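Local coordinates for putative phosphomannomutase (Thermus thermophilus, PDB 1TUO), which probably acts as a magnesium-dependent phosphosugar mutase of the phosphohexose mutase family, shifting a phosphoryl group between positions on a sugar, at residues A252-V257 against P344-I349; N266-L271 against L379-D384; L271-L276 against K371-L376; A292-L297 against Y442-S447. All coordinates share one frame; numbering follows the deposited sequence.

Contact 1 of 4, residues A252-V257 against P344-I349; sequences ADRVGV and PERDGI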
loop_
_atom_site.group_PDB
_atom_site.type_symbol
_atom_site.label_atom_id
_atom_site.label_comp_id
_atom_site.label_asym_id
_atom_site.label_seq_id
_atom_site.Cartn_x
_atom_site.Cartn_y
_atom_site.Cartn_z
ATOM N N ALA A 252 -0.923 7.053 -0.701
ATOM C CA ALA A 252 -1.053 6.390 -1.988
ATOM C C ALA A 252 -0.209 5.138 -2.191
ATOM O O ALA A 252 0.264 4.886 -3.301
ATOM C CB ALA A 252 -0.792 7.393 -3.126
ATOM N N ASP A 253 -0.003 4.347 -1.143
ATOM C CA ASP A 253 0.730 3.106 -1.360
ATOM C C ASP A 253 -0.299 1.986 -1.522
ATOM O O ASP A 253 0.045 0.853 -1.864
ATOM C CB ASP A 253 1.718 2.799 -0.217
ATOM C CG ASP A 253 1.041 2.411 1.078
ATOM O OD1 ASP A 253 1.745 1.840 1.942
ATOM O OD2 ASP A 253 -0.167 2.673 1.244
ATOM N N ARG A 254 -1.571 2.324 -1.304
ATOM C CA ARG A 254 -2.679 1.367 -1.431
ATOM C C ARG A 254 -3.817 1.965 -2.259
ATOM O O ARG A 254 -3.962 3.182 -2.338
ATOM C CB ARG A 254 -3.254 1.011 -0.057
ATOM C CG ARG A 254 -2.256 0.482 0.955
ATOM C CD ARG A 254 -2.931 0.266 2.302
ATOM N NE ARG A 254 -2.023 -0.320 3.282
ATOM C CZ ARG A 254 -2.408 -0.830 4.447
ATOM N NH1 ARG A 254 -3.691 -0.829 4.784
ATOM N NH2 ARG A 254 -1.508 -1.344 5.279
ATOM N N VAL A 255 -4.635 1.107 -2.861
ATOM C CA VAL A 255 -5.765 1.597 -3.637
ATOM C C VAL A 255 -7.009 0.747 -3.426
ATOM O O VAL A 255 -6.927 -0.434 -3.072
ATOM C CB VAL A 255 -5.462 1.622 -5.157
ATOM C CG1 VAL A 255 -4.296 2.539 -5.444
ATOM C CG2 VAL A 255 -5.181 0.217 -5.658
ATOM N N GLY A 256 -8.161 1.378 -3.625
ATOM C CA GLY A 256 -9.435 0.697 -3.521
ATOM C C GLY A 256 -10.141 1.037 -4.822
ATOM O O GLY A 256 -9.859 2.078 -5.422
ATOM N N VAL A 257 -11.048 0.180 -5.272
ATOM C CA VAL A 257 -11.740 0.424 -6.532
ATOM C C VAL A 257 -13.264 0.449 -6.404
ATOM O O VAL A 257 -13.848 -0.344 -5.665
ATOM C CB VAL A 257 -11.352 -0.655 -7.574
ATOM C CG1 VAL A 257 -12.196 -0.514 -8.831
ATOM C CG2 VAL A 257 -9.870 -0.530 -7.923
ATOM N N PRO A 344 10.637 -2.313 -4.896
ATOM C CA PRO A 344 10.244 -3.332 -3.918
ATOM C C PRO A 344 9.439 -2.574 -2.877
ATOM O O PRO A 344 9.811 -2.516 -1.701
ATOM C CB PRO A 344 11.582 -3.821 -3.382
ATOM C CG PRO A 344 12.418 -2.572 -3.415
ATOM C CD PRO A 344 12.068 -1.980 -4.765
ATOM N N GLU A 345 8.336 -1.988 -3.336
ATOM C CA GLU A 345 7.472 -1.160 -2.502
ATOM C C GLU A 345 6.024 -1.185 -3.001
ATOM O O GLU A 345 5.766 -1.508 -4.159
ATOM C CB GLU A 345 8.011 0.280 -2.545
ATOM C CG GLU A 345 7.158 1.324 -1.846
ATOM C CD GLU A 345 7.229 1.205 -0.342
ATOM O OE1 GLU A 345 8.141 1.809 0.260
ATOM O OE2 GLU A 345 6.379 0.496 0.234
ATOM N N ARG A 346 5.081 -0.855 -2.123
ATOM C CA ARG A 346 3.675 -0.804 -2.512
ATOM C C ARG A 346 3.480 0.508 -3.262
ATOM O O ARG A 346 3.854 1.568 -2.761
ATOM C CB ARG A 346 2.785 -0.831 -1.267
ATOM C CG ARG A 346 2.828 -2.158 -0.534
ATOM C CD ARG A 346 2.107 -2.112 0.806
ATOM N NE ARG A 346 2.853 -1.348 1.804
ATOM C CZ ARG A 346 2.790 -1.578 3.111
ATOM N NH1 ARG A 346 2.016 -2.549 3.576
ATOM N NH2 ARG A 346 3.504 -0.842 3.954
ATOM N N ASP A 347 2.908 0.447 -4.462
ATOM C CA ASP A 347 2.693 1.663 -5.243
ATOM C C ASP A 347 1.262 1.726 -5.767
ATOM O O ASP A 347 0.904 1.030 -6.720
ATOM C CB ASP A 347 3.695 1.727 -6.407
ATOM C CG ASP A 347 3.653 3.052 -7.147
ATOM O OD1 ASP A 347 4.695 3.445 -7.721
ATOM O OD2 ASP A 347 2.583 3.701 -7.167
ATOM N N GLY A 348 0.450 2.566 -5.129
ATOM C CA GLY A 348 -0.939 2.700 -5.520
ATOM C C GLY A 348 -1.144 3.460 -6.817
ATOM O O GLY A 348 -2.183 3.328 -7.468
ATOM N N ILE A 349 -0.159 4.269 -7.185
ATOM C CA ILE A 349 -0.242 5.038 -8.417
ATOM C C ILE A 349 -0.025 4.084 -9.593
ATOM O O ILE A 349 -0.801 4.080 -10.557
ATOM C CB ILE A 349 0.817 6.158 -8.438
ATOM C CG1 ILE A 349 0.601 7.090 -7.236
ATOM C CG2 ILE A 349 0.738 6.931 -9.755
ATOM C CD1 ILE A 349 -0.794 7.704 -7.152
#
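The backbone makes the first link: G348 N donates to A252 O at 3.0 Å, a bent bond whose donor sits above the carbonyl plane. G348 packs closely against 252-255, its O 3.0 Å from V255 CG1; a beta carbon on G348 would collide with both A252 O and that methyl. Beside it, A252 CB meets I349 CD1 at 4.0 Å. R346 lies alongside D253. Its CB rests 3.3 Å from D253 O, and a bend at chi3 (-72°) lifts the guanidinium beside the carboxylate, with NE 3.4 Å from D253 OD1. The planes stand 65° apart and no N-H points at the oxygen, so this salt bridge works by charge alone. R346 NH1 comes 4.1 Å from R254 NH2, a like-charged neighbour, while its own firmer partner is E332, in the GEES sequence that forms the sugar-binding loop in relatives. An alanine at R346 would remove both ion pairs and would probably leave the carboxylate of D253 less well neutralised. Further out, D347 caps helix 348-362 through OD2, taking a weak bond from I349 N and another from L350 N, while Y160 and H342 hold its OD1. E345 OE2 accepts from R346 N within the turn, and E345 OE1 meets K121 and S92. A252-R254 closes the DGDADR sequence, whose aspartates bind magnesium in this family, and D253 touches S109 of the TASHNP sequence, the usual phosphoserine position. The mixed charges, with two arginines beside D253, would probably moderate its negative charge, consistent with a site for metal and phosphate.

Contact 2 of 4, residues N266-L271 against L379-D384; sequences NPHQVL and LTHAYD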
loop_
_atom_site.group_PDB
_atom_site.type_symbol
_atom_site.label_atom_id
_atom_site.label_comp_id
_atom_site.label_asym_id
_atom_site.label_seq_id
_atom_site.Cartn_x
_atom_site.Cartn_y
_atom_site.Cartn_z
ATOM N N ASN A 266 -12.750 -5.127 -4.259
ATOM C CA ASN A 266 -11.736 -5.268 -3.213
ATOM C C ASN A 266 -10.312 -5.666 -3.607
ATOM O O ASN A 266 -10.048 -6.050 -4.743
ATOM C CB ASN A 266 -12.256 -6.205 -2.107
ATOM C CG ASN A 266 -12.254 -7.663 -2.515
ATOM O OD1 ASN A 266 -11.359 -8.119 -3.223
ATOM N ND2 ASN A 266 -13.246 -8.411 -2.042
ATOM N N PRO A 267 -9.366 -5.562 -2.654
ATOM C CA PRO A 267 -7.959 -5.902 -2.881
ATOM C C PRO A 267 -7.685 -7.279 -3.468
ATOM O O PRO A 267 -6.744 -7.442 -4.242
ATOM C CB PRO A 267 -7.345 -5.736 -1.499
ATOM C CG PRO A 267 -8.117 -4.565 -0.960
ATOM C CD PRO A 267 -9.535 -4.935 -1.328
ATOM N N HIS A 268 -8.490 -8.263 -3.085
ATOM C CA HIS A 268 -8.324 -9.629 -3.577
ATOM C C HIS A 268 -8.675 -9.656 -5.056
ATOM O O HIS A 268 -8.021 -10.332 -5.852
ATOM C CB HIS A 268 -9.245 -10.574 -2.806
ATOM C CG HIS A 268 -9.067 -10.500 -1.320
ATOM N ND1 HIS A 268 -8.010 -11.095 -0.665
ATOM C CD2 HIS A 268 -9.789 -9.860 -0.369
ATOM C CE1 HIS A 268 -8.088 -10.823 0.627
ATOM N NE2 HIS A 268 -9.157 -10.074 0.832
ATOM N N GLN A 269 -9.715 -8.911 -5.415
ATOM C CA GLN A 269 -10.145 -8.837 -6.800
ATOM C C GLN A 269 -9.101 -8.077 -7.608
ATOM O O GLN A 269 -8.746 -8.479 -8.713
ATOM C CB GLN A 269 -11.504 -8.150 -6.892
ATOM C CG GLN A 269 -12.634 -8.988 -6.279
ATOM C CD GLN A 269 -13.954 -8.241 -6.216
ATOM O OE1 GLN A 269 -14.132 -7.349 -5.389
ATOM N NE2 GLN A 269 -14.884 -8.601 -7.092
ATOM N N VAL A 270 -8.591 -6.986 -7.052
ATOM C CA VAL A 270 -7.577 -6.217 -7.762
ATOM C C VAL A 270 -6.317 -7.040 -7.968
ATOM O O VAL A 270 -5.785 -7.113 -9.077
ATOM C CB VAL A 270 -7.197 -4.940 -6.995
ATOM C CG1 VAL A 270 -5.894 -4.350 -7.554
ATOM C CG2 VAL A 270 -8.316 -3.933 -7.100
ATOM N N LEU A 271 -5.839 -7.660 -6.893
ATOM C CA LEU A 271 -4.616 -8.448 -6.966
ATOM C C LEU A 271 -4.695 -9.598 -7.962
ATOM O O LEU A 271 -3.795 -9.772 -8.785
ATOM C CB LEU A 271 -4.254 -8.999 -5.583
ATOM C CG LEU A 271 -2.990 -9.855 -5.533
ATOM C CD1 LEU A 271 -1.770 -9.044 -5.973
ATOM C CD2 LEU A 271 -2.809 -10.374 -4.108
ATOM N N LEU A 379 -13.611 -20.935 -8.887
ATOM C CA LEU A 379 -14.042 -20.522 -7.555
ATOM C C LEU A 379 -14.768 -19.184 -7.568
ATOM O O LEU A 379 -14.527 -18.344 -8.437
ATOM C CB LEU A 379 -12.826 -20.401 -6.634
ATOM C CG LEU A 379 -11.960 -21.645 -6.417
ATOM C CD1 LEU A 379 -10.699 -21.256 -5.653
ATOM C CD2 LEU A 379 -12.756 -22.697 -5.653
ATOM N N THR A 380 -15.664 -18.998 -6.601
ATOM C CA THR A 380 -16.399 -17.748 -6.454
ATOM C C THR A 380 -15.788 -17.079 -5.224
ATOM O O THR A 380 -15.362 -17.761 -4.293
ATOM C CB THR A 380 -17.905 -17.993 -6.221
ATOM O OG1 THR A 380 -18.474 -18.606 -7.389
ATOM C CG2 THR A 380 -18.620 -16.682 -5.942
ATOM N N HIS A 381 -15.751 -15.751 -5.219
ATOM C CA HIS A 381 -15.143 -15.005 -4.126
ATOM C C HIS A 381 -16.055 -14.047 -3.377
ATOM O O HIS A 381 -16.824 -13.301 -3.979
ATOM C CB HIS A 381 -13.946 -14.208 -4.662
ATOM C CG HIS A 381 -13.397 -13.208 -3.691
ATOM N ND1 HIS A 381 -12.490 -13.540 -2.709
ATOM C CD2 HIS A 381 -13.649 -11.885 -3.538
ATOM C CE1 HIS A 381 -12.205 -12.467 -1.993
ATOM N NE2 HIS A 381 -12.896 -11.449 -2.475
ATOM N N ALA A 382 -15.934 -14.069 -2.054
ATOM C CA ALA A 382 -16.678 -13.182 -1.164
ATOM C C ALA A 382 -15.752 -12.989 0.030
ATOM O O ALA A 382 -15.065 -13.924 0.442
ATOM C CB ALA A 382 -18.001 -13.819 -0.732
ATOM N N TYR A 383 -15.724 -11.790 0.593
ATOM C CA TYR A 383 -14.825 -11.547 1.705
ATOM C C TYR A 383 -15.233 -10.403 2.622
ATOM O O TYR A 383 -15.927 -9.471 2.211
ATOM C CB TYR A 383 -13.418 -11.293 1.139
ATOM C CG TYR A 383 -12.398 -10.817 2.145
ATOM C CD1 TYR A 383 -12.336 -9.476 2.518
ATOM C CD2 TYR A 383 -11.506 -11.708 2.736
ATOM C CE1 TYR A 383 -11.417 -9.032 3.455
ATOM C CE2 TYR A 383 -10.577 -11.273 3.681
ATOM C CZ TYR A 383 -10.543 -9.933 4.034
ATOM O OH TYR A 383 -9.647 -9.485 4.974
ATOM N N ASP A 384 -14.797 -10.496 3.874
ATOM C CA ASP A 384 -15.058 -9.460 4.867
ATOM C C ASP A 384 -14.134 -9.651 6.060
ATOM O O ASP A 384 -13.584 -10.736 6.263
ATOM C CB ASP A 384 -16.511 -9.498 5.341
ATOM C CG ASP A 384 -16.921 -8.214 6.040
ATOM O OD1 ASP A 384 -18.010 -8.176 6.654
ATOM O OD2 ASP A 384 -16.145 -7.238 5.961
HETATM O O HOH W 1 -15.108 -7.221 0.149
#
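An aromatic cluster of H268, H381 and Y383 sits beside a capping box at the start of helix 267-280. In the box, N266 OD1 accepts from Q269 N, nearly along its C=O axis, and weakly from H268 N, while Q269 OE1 accepts from N266 N at 2.9 Å. That leaves the other branch of the asparagine to reach across: N266 ND2 donates to H381 NE2, tip to tip, at 3.1 Å and 166°. The bond runs in the imidazole plane, with the amide turned 82° against the ring. Here the N-terminus of a domain III helix meets strand 382-386, the edge strand of the antiparallel C-terminal domain sheet. Because NE2 accepts, and ND1 of the same ring bonds to E444, H381 is probably neutral with its proton on ND1. H268 CB approaches H381 CE1 obliquely at 3.6 Å. The H268 ring then turns its edge to the face of Y383, centroids 4.2 Å apart and planes at 53°, so that H268 NE2 hangs 3.2 Å above the centre of the phenol ring. The other nitrogen of that imidazole, ND1, is bonded to T294 N. A water links N266 ND2, 3.1 Å from it, to Y383 O.

Contact 3 of 4, residues L271-L276 against K371-L376; sequences LTTLAL and KEVEAL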
loop_
_atom_site.group_PDB
_atom_site.type_symbol
_atom_site.label_atom_id
_atom_site.label_comp_id
_atom_site.label_asym_id
_atom_site.label_seq_id
_atom_site.Cartn_x
_atom_site.Cartn_y
_atom_site.Cartn_z
ATOM N N LEU A 271 -5.839 -7.660 -6.893
ATOM C CA LEU A 271 -4.616 -8.448 -6.966
ATOM C C LEU A 271 -4.695 -9.598 -7.962
ATOM O O LEU A 271 -3.795 -9.772 -8.785
ATOM C CB LEU A 271 -4.254 -8.999 -5.583
ATOM C CG LEU A 271 -2.990 -9.855 -5.533
ATOM C CD1 LEU A 271 -1.770 -9.044 -5.973
ATOM C CD2 LEU A 271 -2.809 -10.374 -4.108
ATOM N N THR A 272 -5.764 -10.385 -7.894
ATOM C CA THR A 272 -5.898 -11.513 -8.812
ATOM C C THR A 272 -6.125 -11.072 -10.256
ATOM O O THR A 272 -5.613 -11.698 -11.188
ATOM C CB THR A 272 -7.039 -12.467 -8.376
ATOM O OG1 THR A 272 -8.276 -11.750 -8.293
ATOM C CG2 THR A 272 -6.715 -13.076 -7.025
ATOM N N THR A 273 -6.889 -10.000 -10.445
ATOM C CA THR A 273 -7.151 -9.491 -11.788
ATOM C C THR A 273 -5.830 -9.035 -12.413
ATOM O O THR A 273 -5.553 -9.328 -13.573
ATOM C CB THR A 273 -8.139 -8.298 -11.763
ATOM O OG1 THR A 273 -9.426 -8.749 -11.310
ATOM C CG2 THR A 273 -8.289 -7.696 -13.155
ATOM N N LEU A 274 -5.009 -8.332 -11.636
ATOM C CA LEU A 274 -3.725 -7.859 -12.148
ATOM C C LEU A 274 -2.730 -9.004 -12.296
ATOM O O LEU A 274 -1.878 -8.984 -13.183
ATOM C CB LEU A 274 -3.149 -6.760 -11.241
ATOM C CG LEU A 274 -3.877 -5.411 -11.331
ATOM C CD1 LEU A 274 -3.159 -4.383 -10.457
ATOM C CD2 LEU A 274 -3.924 -4.927 -12.786
ATOM N N ALA A 275 -2.831 -10.017 -11.440
ATOM C CA ALA A 275 -1.921 -11.149 -11.555
ATOM C C ALA A 275 -2.214 -11.855 -12.876
ATOM O O ALA A 275 -1.300 -12.235 -13.605
ATOM C CB ALA A 275 -2.109 -12.122 -10.391
ATOM N N LEU A 276 -3.497 -12.013 -13.184
ATOM C CA LEU A 276 -3.900 -12.679 -14.418
ATOM C C LEU A 276 -3.444 -11.884 -15.633
ATOM O O LEU A 276 -2.885 -12.439 -16.570
ATOM C CB LEU A 276 -5.420 -12.840 -14.471
ATOM C CG LEU A 276 -5.986 -13.472 -15.747
ATOM C CD1 LEU A 276 -5.432 -14.880 -15.913
ATOM C CD2 LEU A 276 -7.506 -13.516 -15.657
ATOM N N LYS A 371 -14.542 -11.842 -13.418
ATOM C CA LYS A 371 -15.422 -12.972 -13.722
ATOM C C LYS A 371 -14.590 -14.034 -14.439
ATOM O O LYS A 371 -14.824 -15.232 -14.287
ATOM C CB LYS A 371 -16.573 -12.529 -14.630
ATOM C CG LYS A 371 -17.509 -11.505 -14.011
ATOM C CD LYS A 371 -18.307 -12.083 -12.859
ATOM C CE LYS A 371 -19.255 -11.037 -12.278
ATOM N NZ LYS A 371 -20.098 -11.582 -11.172
ATOM N N GLU A 372 -13.615 -13.573 -15.219
ATOM C CA GLU A 372 -12.722 -14.461 -15.952
ATOM C C GLU A 372 -11.786 -15.133 -14.948
ATOM O O GLU A 372 -11.394 -16.289 -15.119
ATOM C CB GLU A 372 -11.923 -13.658 -16.988
ATOM C CG GLU A 372 -10.835 -14.428 -17.730
ATOM C CD GLU A 372 -11.365 -15.416 -18.766
ATOM O OE1 GLU A 372 -12.501 -15.242 -19.264
ATOM O OE2 GLU A 372 -10.621 -16.361 -19.099
ATOM N N VAL A 373 -11.422 -14.409 -13.894
ATOM C CA VAL A 373 -10.575 -14.991 -12.866
ATOM C C VAL A 373 -11.369 -16.120 -12.214
ATOM O O VAL A 373 -10.847 -17.208 -11.984
ATOM C CB VAL A 373 -10.199 -13.958 -11.775
ATOM C CG1 VAL A 373 -9.564 -14.659 -10.582
ATOM C CG2 VAL A 373 -9.233 -12.927 -12.350
ATOM N N GLU A 374 -12.636 -15.854 -11.917
ATOM C CA GLU A 374 -13.473 -16.871 -11.290
ATOM C C GLU A 374 -13.662 -18.084 -12.199
ATOM O O GLU A 374 -13.700 -19.218 -11.727
ATOM C CB GLU A 374 -14.821 -16.264 -10.885
ATOM C CG GLU A 374 -14.735 -15.489 -9.567
ATOM C CD GLU A 374 -16.002 -14.736 -9.208
ATOM O OE1 GLU A 374 -16.308 -14.649 -7.999
ATOM O OE2 GLU A 374 -16.682 -14.217 -10.120
ATOM N N ALA A 375 -13.756 -17.844 -13.503
ATOM C CA ALA A 375 -13.928 -18.939 -14.457
ATOM C C ALA A 375 -12.668 -19.803 -14.520
ATOM O O ALA A 375 -12.743 -21.031 -14.482
ATOM C CB ALA A 375 -14.249 -18.382 -15.846
ATOM N N LEU A 376 -11.514 -19.157 -14.625
ATOM C CA LEU A 376 -10.246 -19.874 -14.703
ATOM C C LEU A 376 -9.874 -20.613 -13.416
ATOM O O LEU A 376 -9.165 -21.618 -13.460
ATOM C CB LEU A 376 -9.121 -18.902 -15.083
ATOM C CG LEU A 376 -9.240 -18.245 -16.461
ATOM C CD1 LEU A 376 -8.120 -17.216 -16.645
ATOM C CD2 LEU A 376 -9.169 -19.321 -17.554
#
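Helices 271-276 and 371-376 cross steeply, at 77°, with their axes 9.7 Å apart at closest approach. This is helix-on-helix packing within the alpha/beta/alpha domain III, where helix 366-377 lies across helix 267-280 just before the chain enters the C-terminal domain sheet. The backbones come nearest at T273 and V373, and V373 carries much of the contact. Its two methyls diverge. CG1, anti to the backbone N (chi1 168°), touches T272 OG1 at 3.9 Å and T272 CB at about the same range; that hydroxyl is bonded to H268 O, one turn back in its own helix, so it meets the valine as a packing neighbour. CG2 points to the other side, 4.0 Å from T272 O and 4.1 Å from T273 CA, and also meets L276 CD2 at 3.8 Å as the valine and leucine side chains run antiparallel past one another. The same L276 CD2 rests against the aliphatic CG of E372. L276 is also touched by L300 and L304 of helix 296-304, making it a bridge between three helices. The L276 side chain lies roughly perpendicular to that of L376, and its remaining methyl, CD1, meets L376 CD1 at 3.6 Å.

Contact 4 of 4, residues A292-L297 against Y442-S447; sequences AVTWLL and YVEAQS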
loop_
_atom_site.group_PDB
_atom_site.type_symbol
_atom_site.label_atom_id
_atom_site.label_comp_id
_atom_site.label_asym_id
_atom_site.label_seq_id
_atom_site.Cartn_x
_atom_site.Cartn_y
_atom_site.Cartn_z
ATOM N N ALA A 292 -3.347 -13.394 4.612
ATOM C CA ALA A 292 -4.770 -13.063 4.561
ATOM C C ALA A 292 -5.314 -12.831 3.155
ATOM O O ALA A 292 -6.479 -12.459 2.982
ATOM C CB ALA A 292 -5.047 -11.843 5.440
ATOM N N VAL A 293 -4.474 -13.052 2.150
ATOM C CA VAL A 293 -4.880 -12.878 0.764
ATOM C C VAL A 293 -5.680 -14.081 0.257
ATOM O O VAL A 293 -5.414 -15.222 0.630
ATOM C CB VAL A 293 -3.642 -12.663 -0.146
ATOM C CG1 VAL A 293 -4.044 -12.716 -1.611
ATOM C CG2 VAL A 293 -2.993 -11.317 0.174
ATOM N N THR A 294 -6.658 -13.794 -0.594
ATOM C CA THR A 294 -7.543 -14.792 -1.192
ATOM C C THR A 294 -6.820 -16.019 -1.724
ATOM O O THR A 294 -5.737 -15.904 -2.302
ATOM C CB THR A 294 -8.330 -14.189 -2.372
ATOM O OG1 THR A 294 -9.100 -15.217 -3.009
ATOM C CG2 THR A 294 -7.367 -13.586 -3.399
ATOM N N TRP A 295 -7.422 -17.191 -1.548
ATOM C CA TRP A 295 -6.802 -18.401 -2.065
ATOM C C TRP A 295 -7.051 -18.537 -3.562
ATOM O O TRP A 295 -6.634 -19.518 -4.174
ATOM C CB TRP A 295 -7.304 -19.651 -1.334
ATOM C CG TRP A 295 -8.784 -19.759 -1.199
ATOM C CD1 TRP A 295 -9.736 -19.085 -1.912
ATOM C CD2 TRP A 295 -9.488 -20.617 -0.298
ATOM N NE1 TRP A 295 -10.995 -19.473 -1.506
ATOM C CE2 TRP A 295 -10.869 -20.414 -0.517
ATOM C CE3 TRP A 295 -9.084 -21.542 0.674
ATOM C CZ2 TRP A 295 -11.847 -21.102 0.202
ATOM C CZ3 TRP A 295 -10.057 -22.226 1.388
ATOM C CH2 TRP A 295 -11.423 -22.002 1.147
ATOM N N LEU A 296 -7.742 -17.565 -4.155
ATOM C CA LEU A 296 -7.977 -17.625 -5.592
ATOM C C LEU A 296 -6.635 -17.405 -6.284
ATOM O O LEU A 296 -6.424 -17.866 -7.401
ATOM C CB LEU A 296 -8.979 -16.555 -6.047
ATOM C CG LEU A 296 -10.426 -17.011 -6.284
ATOM C CD1 LEU A 296 -11.112 -17.273 -4.948
ATOM C CD2 LEU A 296 -11.185 -15.939 -7.062
ATOM N N LEU A 297 -5.720 -16.697 -5.626
ATOM C CA LEU A 297 -4.416 -16.467 -6.244
ATOM C C LEU A 297 -3.671 -17.798 -6.333
ATOM O O LEU A 297 -3.072 -18.119 -7.367
ATOM C CB LEU A 297 -3.590 -15.456 -5.443
ATOM C CG LEU A 297 -2.229 -15.097 -6.051
ATOM C CD1 LEU A 297 -2.411 -14.588 -7.479
ATOM C CD2 LEU A 297 -1.556 -14.041 -5.191
ATOM N N TYR A 442 -10.675 -12.566 9.623
ATOM C CA TYR A 442 -10.727 -12.434 8.169
ATOM C C TYR A 442 -11.465 -13.655 7.645
ATOM O O TYR A 442 -11.153 -14.780 8.032
ATOM C CB TYR A 442 -9.319 -12.428 7.559
ATOM C CG TYR A 442 -8.320 -11.506 8.221
ATOM C CD1 TYR A 442 -7.852 -11.764 9.509
ATOM C CD2 TYR A 442 -7.813 -10.394 7.546
ATOM C CE1 TYR A 442 -6.902 -10.945 10.108
ATOM C CE2 TYR A 442 -6.862 -9.569 8.137
ATOM C CZ TYR A 442 -6.412 -9.853 9.418
ATOM O OH TYR A 442 -5.463 -9.050 10.006
ATOM N N VAL A 443 -12.441 -13.443 6.769
ATOM C CA VAL A 443 -13.190 -14.563 6.227
ATOM C C VAL A 443 -13.373 -14.499 4.725
ATOM O O VAL A 443 -13.727 -13.456 4.170
ATOM C CB VAL A 443 -14.608 -14.680 6.865
ATOM C CG1 VAL A 443 -15.416 -15.757 6.156
ATOM C CG2 VAL A 443 -14.492 -15.028 8.348
ATOM N N GLU A 444 -13.096 -15.626 4.074
ATOM C CA GLU A 444 -13.309 -15.759 2.646
ATOM C C GLU A 444 -14.193 -16.985 2.460
ATOM O O GLU A 444 -13.949 -18.039 3.059
ATOM C CB GLU A 444 -12.000 -15.966 1.876
ATOM C CG GLU A 444 -12.268 -16.246 0.403
ATOM C CD GLU A 444 -11.028 -16.199 -0.460
ATOM O OE1 GLU A 444 -9.976 -16.710 -0.020
ATOM O OE2 GLU A 444 -11.118 -15.664 -1.586
ATOM N N ALA A 445 -15.230 -16.839 1.641
ATOM C CA ALA A 445 -16.149 -17.934 1.360
ATOM C C ALA A 445 -16.749 -17.736 -0.028
ATOM O O ALA A 445 -16.480 -16.730 -0.688
ATOM C CB ALA A 445 -17.249 -17.988 2.421
ATOM N N GLN A 446 -17.572 -18.686 -0.457
ATOM C CA GLN A 446 -18.183 -18.635 -1.780
ATOM C C GLN A 446 -19.254 -17.564 -1.980
ATOM O O GLN A 446 -19.497 -17.138 -3.107
ATOM C CB GLN A 446 -18.768 -20.004 -2.130
ATOM C CG GLN A 446 -18.596 -20.400 -3.590
ATOM C CD GLN A 446 -17.151 -20.730 -3.949
ATOM O OE1 GLN A 446 -16.844 -21.063 -5.096
ATOM N NE2 GLN A 446 -16.258 -20.641 -2.967
ATOM N N SER A 447 -19.890 -17.121 -0.899
ATOM C CA SER A 447 -20.934 -16.105 -1.012
ATOM C C SER A 447 -20.863 -15.114 0.138
ATOM O O SER A 447 -20.285 -15.411 1.185
ATOM C CB SER A 447 -22.310 -16.768 -1.000
ATOM O OG SER A 447 -22.558 -17.361 0.264
#
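E444 leaves its strand with CB pointing at the turn 292-297, and its chain runs out extended, CG anti to the backbone N (chi1 174°). CG passes 4.0 Å from W295 NE1, along the indole. CD lies over the five-membered part of that ring, 3.4 Å from NE1, with carboxylate and indole planes only 24° apart. OE1 lies over the ring face, 3.0 Å from W295 CD1, and accepts from W295 N at 3.0 Å in a fairly straight bond (162°), though its position is less sure than the rest. OE2 takes the hydroxyl of T294: OG1 donates to its syn lone pair at 2.5 Å, a very short bond. The same OG1 accepts from L296 N at 2.9 Å, so the threonine both holds the carboxylate and caps the helix that starts at L296. H381 ND1 is a further partner of OE2, and L296 CD1 packs near it. An alanine at E444 would remove the acceptors of T294 OG1, W295 N and H381 ND1, and would probably loosen the turn against the strand. Two residues earlier in the strand, Y442 CD2 meets A292 CB at 3.8 Å. The contact thus sets the loop entering helix 296-304 of domain III against strand 440-445 of the C-terminal domain, with strands 382-386 and 426-431 on either side in the sheet and helix 448-459 behind V443 and A445.

How the contacts relate
Contacts 2, 3 and 4 form one block at the join between domain III and the C-terminal domain. Contacts 2 and 4 have centres about 6 Å apart and reach neighbouring strands of one sheet, tied by T380 N to Q446 OE1 at 2.8 Å. Contacts 2 and 3 share L271, their centres about 10 Å apart, and E374 OE1 takes H381 N at 3.0 Å. Contacts 3 and 4 pack through L271 CD2 and V293 CG1, 3.6 Å apart. Contact 1, at the presumed metal and phosphoserine site, stands about 17 Å from contact 2 between centres, yet V257 CG2 touches V270 CG2 at 3.8 Å, connecting the probable active site to this block.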